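Local coordinates for protein alpha-1,2-Mannosidase (Trichoderma reesei, PDB 1HCU) that probably trims alpha-1,2-linked mannose residues from high-mannose N-glycans, as a calcium-dependent glycoside hydrolase of family 47, at residues G306-L318 and Y388-A401. Sequence-based numbering, arbitrary orientation.
Sequences GHLASFGGGNFIL and YILRPETLESLYYA
The imidazole of His307 is sandwiched between Arg391 CB, in a CH-pi contact 3.8 Å from the ring centroid, and Thr394 OG1 over the opposite face. At the ring's edge ND1 gives Glu393 OE2 a weak, bent hydrogen bond of 2.8 Å. The carboxylate stands nearly upright to the ring, at 81°; NE2 bonds Tyr343 OH of helix 326-344, so partners at both nitrogens probably limit its rotation. Leu308 CD2 lies over one face of the Arg391 guanidinium, 3.6 Å from NH1, and Ile389 CD1 over the opposite face, while NE forms a salt bridge with Glu353, a predicted proton donor. Tyr400 turns a ring face to Gly314 O, and the missing side chain of Gly314 lets its CA come within 3.6 Å of Tyr400 CG.

Between these flat groups, hydroxyls join the turn at Ser310 and the start of the next helix to helix 393-405; segments 312-318 and 393-401 cross at 30°, their axes 7.4 Å apart. With OG anti to its carbonyl carbon (chi1 -69°), Ser397 donates to Ser310 O. The same OG accepts from Gly314 N at 3.1 Å. Thr394 OG1 donates to Ser310 OG, which in turn donates a hydrogen bond to His307 O. A water donates to Phe311 O and to Glu396 OE2.

Glu393, a predicted active-site residue, is probably steadied by a histidine packed on both faces and bonded to Tyr343, consistent with a preorganised catalytic centre.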
loop_
_atom_site.group_PDB
_atom_site.type_symbol
_atom_site.label_atom_id
_atom_site.label_comp_id
_atom_site.label_asym_id
_atom_site.label_seq_id
_atom_site.Cartn_x
_atom_site.Cartn_y
_atom_site.Cartn_z
ATOM N N GLY A 306 -1.712 10.141 -9.853
ATOM C CA GLY A 306 -2.373 10.481 -8.607
ATOM C C GLY A 306 -1.614 9.978 -7.408
ATOM O O GLY A 306 -0.513 9.452 -7.535
ATOM N N HIS A 307 -2.223 10.114 -6.238
ATOM C CA HIS A 307 -1.592 9.702 -4.993
ATOM C C HIS A 307 -1.224 8.214 -4.916
ATOM O O HIS A 307 -0.254 7.853 -4.251
ATOM C CB HIS A 307 -2.496 10.093 -3.828
ATOM C CG HIS A 307 -1.775 10.245 -2.529
ATOM N ND1 HIS A 307 -1.155 9.191 -1.894
ATOM C CD2 HIS A 307 -1.586 11.327 -1.736
ATOM C CE1 HIS A 307 -0.620 9.615 -0.763
ATOM N NE2 HIS A 307 -0.868 10.905 -0.643
ATOM N N LEU A 308 -1.979 7.349 -5.588
ATOM C CA LEU A 308 -1.670 5.913 -5.545
ATOM C C LEU A 308 -0.318 5.623 -6.187
ATOM O O LEU A 308 0.473 4.841 -5.656
ATOM C CB LEU A 308 -2.759 5.083 -6.252
ATOM C CG LEU A 308 -4.131 4.960 -5.578
ATOM C CD1 LEU A 308 -5.081 4.174 -6.480
ATOM C CD2 LEU A 308 -3.987 4.267 -4.224
ATOM N N ALA A 309 -0.049 6.264 -7.321
ATOM C CA ALA A 309 1.217 6.048 -8.023
ATOM C C ALA A 309 2.427 6.626 -7.293
ATOM O O ALA A 309 3.564 6.336 -7.660
ATOM C CB ALA A 309 1.146 6.630 -9.424
ATOM N N SER A 310 2.201 7.432 -6.259
ATOM C CA SER A 310 3.335 8.021 -5.563
ATOM C C SER A 310 4.142 7.003 -4.755
ATOM O O SER A 310 5.204 7.330 -4.229
ATOM C CB SER A 310 2.880 9.170 -4.655
ATOM O OG SER A 310 2.120 8.695 -3.562
ATOM N N PHE A 311 3.650 5.773 -4.660
ATOM C CA PHE A 311 4.350 4.727 -3.909
ATOM C C PHE A 311 5.528 4.240 -4.759
ATOM O O PHE A 311 6.462 3.620 -4.256
ATOM C CB PHE A 311 3.414 3.542 -3.640
ATOM C CG PHE A 311 3.496 2.465 -4.691
ATOM C CD1 PHE A 311 4.270 1.330 -4.479
ATOM C CD2 PHE A 311 2.879 2.631 -5.927
ATOM C CE1 PHE A 311 4.433 0.377 -5.482
ATOM C CE2 PHE A 311 3.035 1.692 -6.937
ATOM C CZ PHE A 311 3.815 0.560 -6.714
ATOM N N GLY A 312 5.457 4.525 -6.056
ATOM C CA GLY A 312 6.499 4.112 -6.981
ATOM C C GLY A 312 7.911 4.451 -6.544
ATOM O O GLY A 312 8.809 3.613 -6.649
ATOM N N GLY A 313 8.108 5.671 -6.052
ATOM C CA GLY A 313 9.433 6.090 -5.629
ATOM C C GLY A 313 10.119 5.118 -4.692
ATOM O O GLY A 313 11.295 4.775 -4.868
ATOM N N GLY A 314 9.381 4.672 -3.686
ATOM C CA GLY A 314 9.937 3.736 -2.735
ATOM C C GLY A 314 10.213 2.390 -3.373
ATOM O O GLY A 314 11.192 1.723 -3.023
ATOM N N ASN A 315 9.371 1.988 -4.321
ATOM C CA ASN A 315 9.571 0.694 -4.958
ATOM C C ASN A 315 10.853 0.644 -5.791
ATOM O O ASN A 315 11.603 -0.331 -5.701
ATOM C CB ASN A 315 8.368 0.314 -5.825
ATOM C CG ASN A 315 8.294 -1.175 -6.075
ATOM O OD1 ASN A 315 8.267 -1.968 -5.129
ATOM N ND2 ASN A 315 8.263 -1.570 -7.338
ATOM N N PHE A 316 11.105 1.681 -6.593
ATOM C CA PHE A 316 12.320 1.729 -7.406
ATOM C C PHE A 316 13.548 1.743 -6.503
ATOM O O PHE A 316 14.567 1.119 -6.812
ATOM C CB PHE A 316 12.337 2.970 -8.313
ATOM C CG PHE A 316 11.700 2.743 -9.657
ATOM C CD1 PHE A 316 10.317 2.791 -9.810
ATOM C CD2 PHE A 316 12.487 2.426 -10.759
ATOM C CE1 PHE A 316 9.729 2.527 -11.041
ATOM C CE2 PHE A 316 11.908 2.158 -12.003
ATOM C CZ PHE A 316 10.523 2.207 -12.142
ATOM N N ILE A 317 13.433 2.465 -5.390
ATOM C CA ILE A 317 14.506 2.553 -4.411
ATOM C C ILE A 317 14.748 1.161 -3.851
ATOM O O ILE A 317 15.896 0.696 -3.822
ATOM C CB ILE A 317 14.145 3.533 -3.257
ATOM C CG1 ILE A 317 14.238 4.973 -3.761
ATOM C CG2 ILE A 317 15.074 3.327 -2.069
ATOM C CD1 ILE A 317 13.641 5.995 -2.830
ATOM N N LEU A 318 13.678 0.484 -3.429
ATOM C CA LEU A 318 13.819 -0.867 -2.889
ATOM C C LEU A 318 14.551 -1.763 -3.877
ATOM O O LEU A 318 15.481 -2.487 -3.505
ATOM C CB LEU A 318 12.461 -1.476 -2.575
ATOM C CG LEU A 318 12.503 -2.922 -2.074
ATOM C CD1 LEU A 318 13.474 -3.058 -0.897
ATOM C CD2 LEU A 318 11.109 -3.335 -1.660
ATOM N N TYR A 388 -8.536 14.047 -0.310
ATOM C CA TYR A 388 -7.454 13.310 0.332
ATOM C C TYR A 388 -8.099 12.445 1.426
ATOM O O TYR A 388 -8.815 12.957 2.299
ATOM C CB TYR A 388 -6.431 14.263 0.967
ATOM C CG TYR A 388 -5.354 13.535 1.751
ATOM C CD1 TYR A 388 -4.414 12.726 1.108
ATOM C CD2 TYR A 388 -5.306 13.617 3.144
ATOM C CE1 TYR A 388 -3.459 12.017 1.833
ATOM C CE2 TYR A 388 -4.355 12.913 3.879
ATOM C CZ TYR A 388 -3.436 12.116 3.220
ATOM O OH TYR A 388 -2.491 11.422 3.947
ATOM N N ILE A 389 -7.852 11.139 1.381
ATOM C CA ILE A 389 -8.445 10.247 2.367
ATOM C C ILE A 389 -7.433 9.537 3.248
ATOM O O ILE A 389 -7.562 8.345 3.546
ATOM C CB ILE A 389 -9.385 9.202 1.698
ATOM C CG1 ILE A 389 -8.598 8.239 0.811
ATOM C CG2 ILE A 389 -10.417 9.921 0.844
ATOM C CD1 ILE A 389 -9.470 7.140 0.208
ATOM N N LEU A 390 -6.417 10.286 3.661
ATOM C CA LEU A 390 -5.386 9.774 4.555
ATOM C C LEU A 390 -4.469 8.706 3.944
ATOM O O LEU A 390 -3.970 7.832 4.665
ATOM C CB LEU A 390 -6.065 9.243 5.834
ATOM C CG LEU A 390 -7.039 10.218 6.534
ATOM C CD1 LEU A 390 -7.686 9.585 7.758
ATOM C CD2 LEU A 390 -6.262 11.479 6.954
ATOM N N ARG A 391 -4.232 8.775 2.632
ATOM C CA ARG A 391 -3.359 7.794 1.980
ATOM C C ARG A 391 -1.925 7.907 2.479
ATOM O O ARG A 391 -1.527 8.938 3.015
ATOM C CB ARG A 391 -3.408 7.929 0.455
ATOM C CG ARG A 391 -4.738 7.432 -0.127
ATOM C CD ARG A 391 -4.662 7.287 -1.626
ATOM N NE ARG A 391 -5.947 7.001 -2.262
ATOM C CZ ARG A 391 -6.637 5.866 -2.146
ATOM N NH1 ARG A 391 -6.185 4.863 -1.396
ATOM N NH2 ARG A 391 -7.774 5.724 -2.817
ATOM N N PRO A 392 -1.135 6.843 2.317
ATOM C CA PRO A 392 0.246 6.891 2.797
ATOM C C PRO A 392 1.362 6.822 1.759
ATOM O O PRO A 392 2.534 6.999 2.099
ATOM C CB PRO A 392 0.295 5.685 3.706
ATOM C CG PRO A 392 -0.438 4.656 2.836
ATOM C CD PRO A 392 -1.588 5.443 2.188
ATOM N N GLU A 393 1.011 6.564 0.508
ATOM C CA GLU A 393 2.016 6.404 -0.532
ATOM C C GLU A 393 3.178 7.388 -0.577
ATOM O O GLU A 393 4.311 6.989 -0.819
ATOM C CB GLU A 393 1.344 6.356 -1.903
ATOM C CG GLU A 393 0.428 5.159 -2.081
ATOM C CD GLU A 393 -0.940 5.376 -1.472
ATOM O OE1 GLU A 393 -1.704 4.399 -1.372
ATOM O OE2 GLU A 393 -1.255 6.520 -1.102
ATOM N N THR A 394 2.911 8.667 -0.354
ATOM C CA THR A 394 3.965 9.667 -0.406
ATOM C C THR A 394 4.898 9.585 0.804
ATOM O O THR A 394 6.131 9.644 0.657
ATOM C CB THR A 394 3.341 11.063 -0.557
ATOM O OG1 THR A 394 2.676 11.132 -1.825
ATOM C CG2 THR A 394 4.399 12.146 -0.488
ATOM N N LEU A 395 4.308 9.434 1.989
ATOM C CA LEU A 395 5.083 9.295 3.212
ATOM C C LEU A 395 5.906 8.023 3.058
ATOM O O LEU A 395 7.032 7.923 3.555
ATOM C CB LEU A 395 4.153 9.171 4.420
ATOM C CG LEU A 395 3.409 10.452 4.802
ATOM C CD1 LEU A 395 2.203 10.083 5.640
ATOM C CD2 LEU A 395 4.350 11.405 5.561
ATOM N N GLU A 396 5.338 7.054 2.345
ATOM C CA GLU A 396 6.018 5.789 2.101
ATOM C C GLU A 396 7.272 6.047 1.274
ATOM O O GLU A 396 8.370 5.648 1.659
ATOM C CB GLU A 396 5.098 4.827 1.340
ATOM C CG GLU A 396 5.660 3.429 1.102
ATOM C CD GLU A 396 4.658 2.540 0.381
ATOM O OE1 GLU A 396 3.452 2.849 0.450
ATOM O OE2 GLU A 396 5.062 1.535 -0.244
ATOM N N SER A 397 7.112 6.723 0.141
ATOM C CA SER A 397 8.262 6.983 -0.710
ATOM C C SER A 397 9.323 7.857 -0.048
ATOM O O SER A 397 10.516 7.611 -0.217
ATOM C CB SER A 397 7.810 7.575 -2.045
ATOM O OG SER A 397 7.126 6.584 -2.792
ATOM N N LEU A 398 8.893 8.862 0.710
ATOM C CA LEU A 398 9.834 9.724 1.399
ATOM C C LEU A 398 10.626 8.872 2.384
ATOM O O LEU A 398 11.839 9.039 2.531
ATOM C CB LEU A 398 9.095 10.836 2.145
ATOM C CG LEU A 398 8.407 11.869 1.245
ATOM C CD1 LEU A 398 7.499 12.756 2.092
ATOM C CD2 LEU A 398 9.461 12.699 0.516
ATOM N N TYR A 399 9.940 7.953 3.053
ATOM C CA TYR A 399 10.601 7.078 4.006
ATOM C C TYR A 399 11.734 6.299 3.330
ATOM O O TYR A 399 12.867 6.314 3.814
ATOM C CB TYR A 399 9.584 6.129 4.651
ATOM C CG TYR A 399 10.211 4.997 5.428
ATOM C CD1 TYR A 399 10.201 3.698 4.920
ATOM C CD2 TYR A 399 10.849 5.223 6.648
ATOM C CE1 TYR A 399 10.811 2.658 5.602
ATOM C CE2 TYR A 399 11.467 4.182 7.339
ATOM C CZ TYR A 399 11.445 2.905 6.810
ATOM O OH TYR A 399 12.072 1.866 7.467
ATOM N N TYR A 400 11.443 5.634 2.210
ATOM C CA TYR A 400 12.480 4.880 1.501
ATOM C C TYR A 400 13.641 5.780 1.076
ATOM O O TYR A 400 14.812 5.378 1.176
ATOM C CB TYR A 400 11.924 4.189 0.254
ATOM C CG TYR A 400 11.189 2.893 0.515
ATOM C CD1 TYR A 400 9.815 2.886 0.757
ATOM C CD2 TYR A 400 11.867 1.665 0.498
ATOM C CE1 TYR A 400 9.130 1.695 0.972
ATOM C CE2 TYR A 400 11.190 0.462 0.715
ATOM C CZ TYR A 400 9.817 0.490 0.948
ATOM O OH TYR A 400 9.123 -0.681 1.126
ATOM N N ALA A 401 13.317 6.984 0.593
ATOM C CA ALA A 401 14.335 7.941 0.153
ATOM C C ALA A 401 15.326 8.227 1.287
ATOM O O ALA A 401 16.547 8.256 1.070
ATOM C CB ALA A 401 13.679 9.235 -0.318
HETATM O O HOH W 1 6.968 1.942 -2.153
#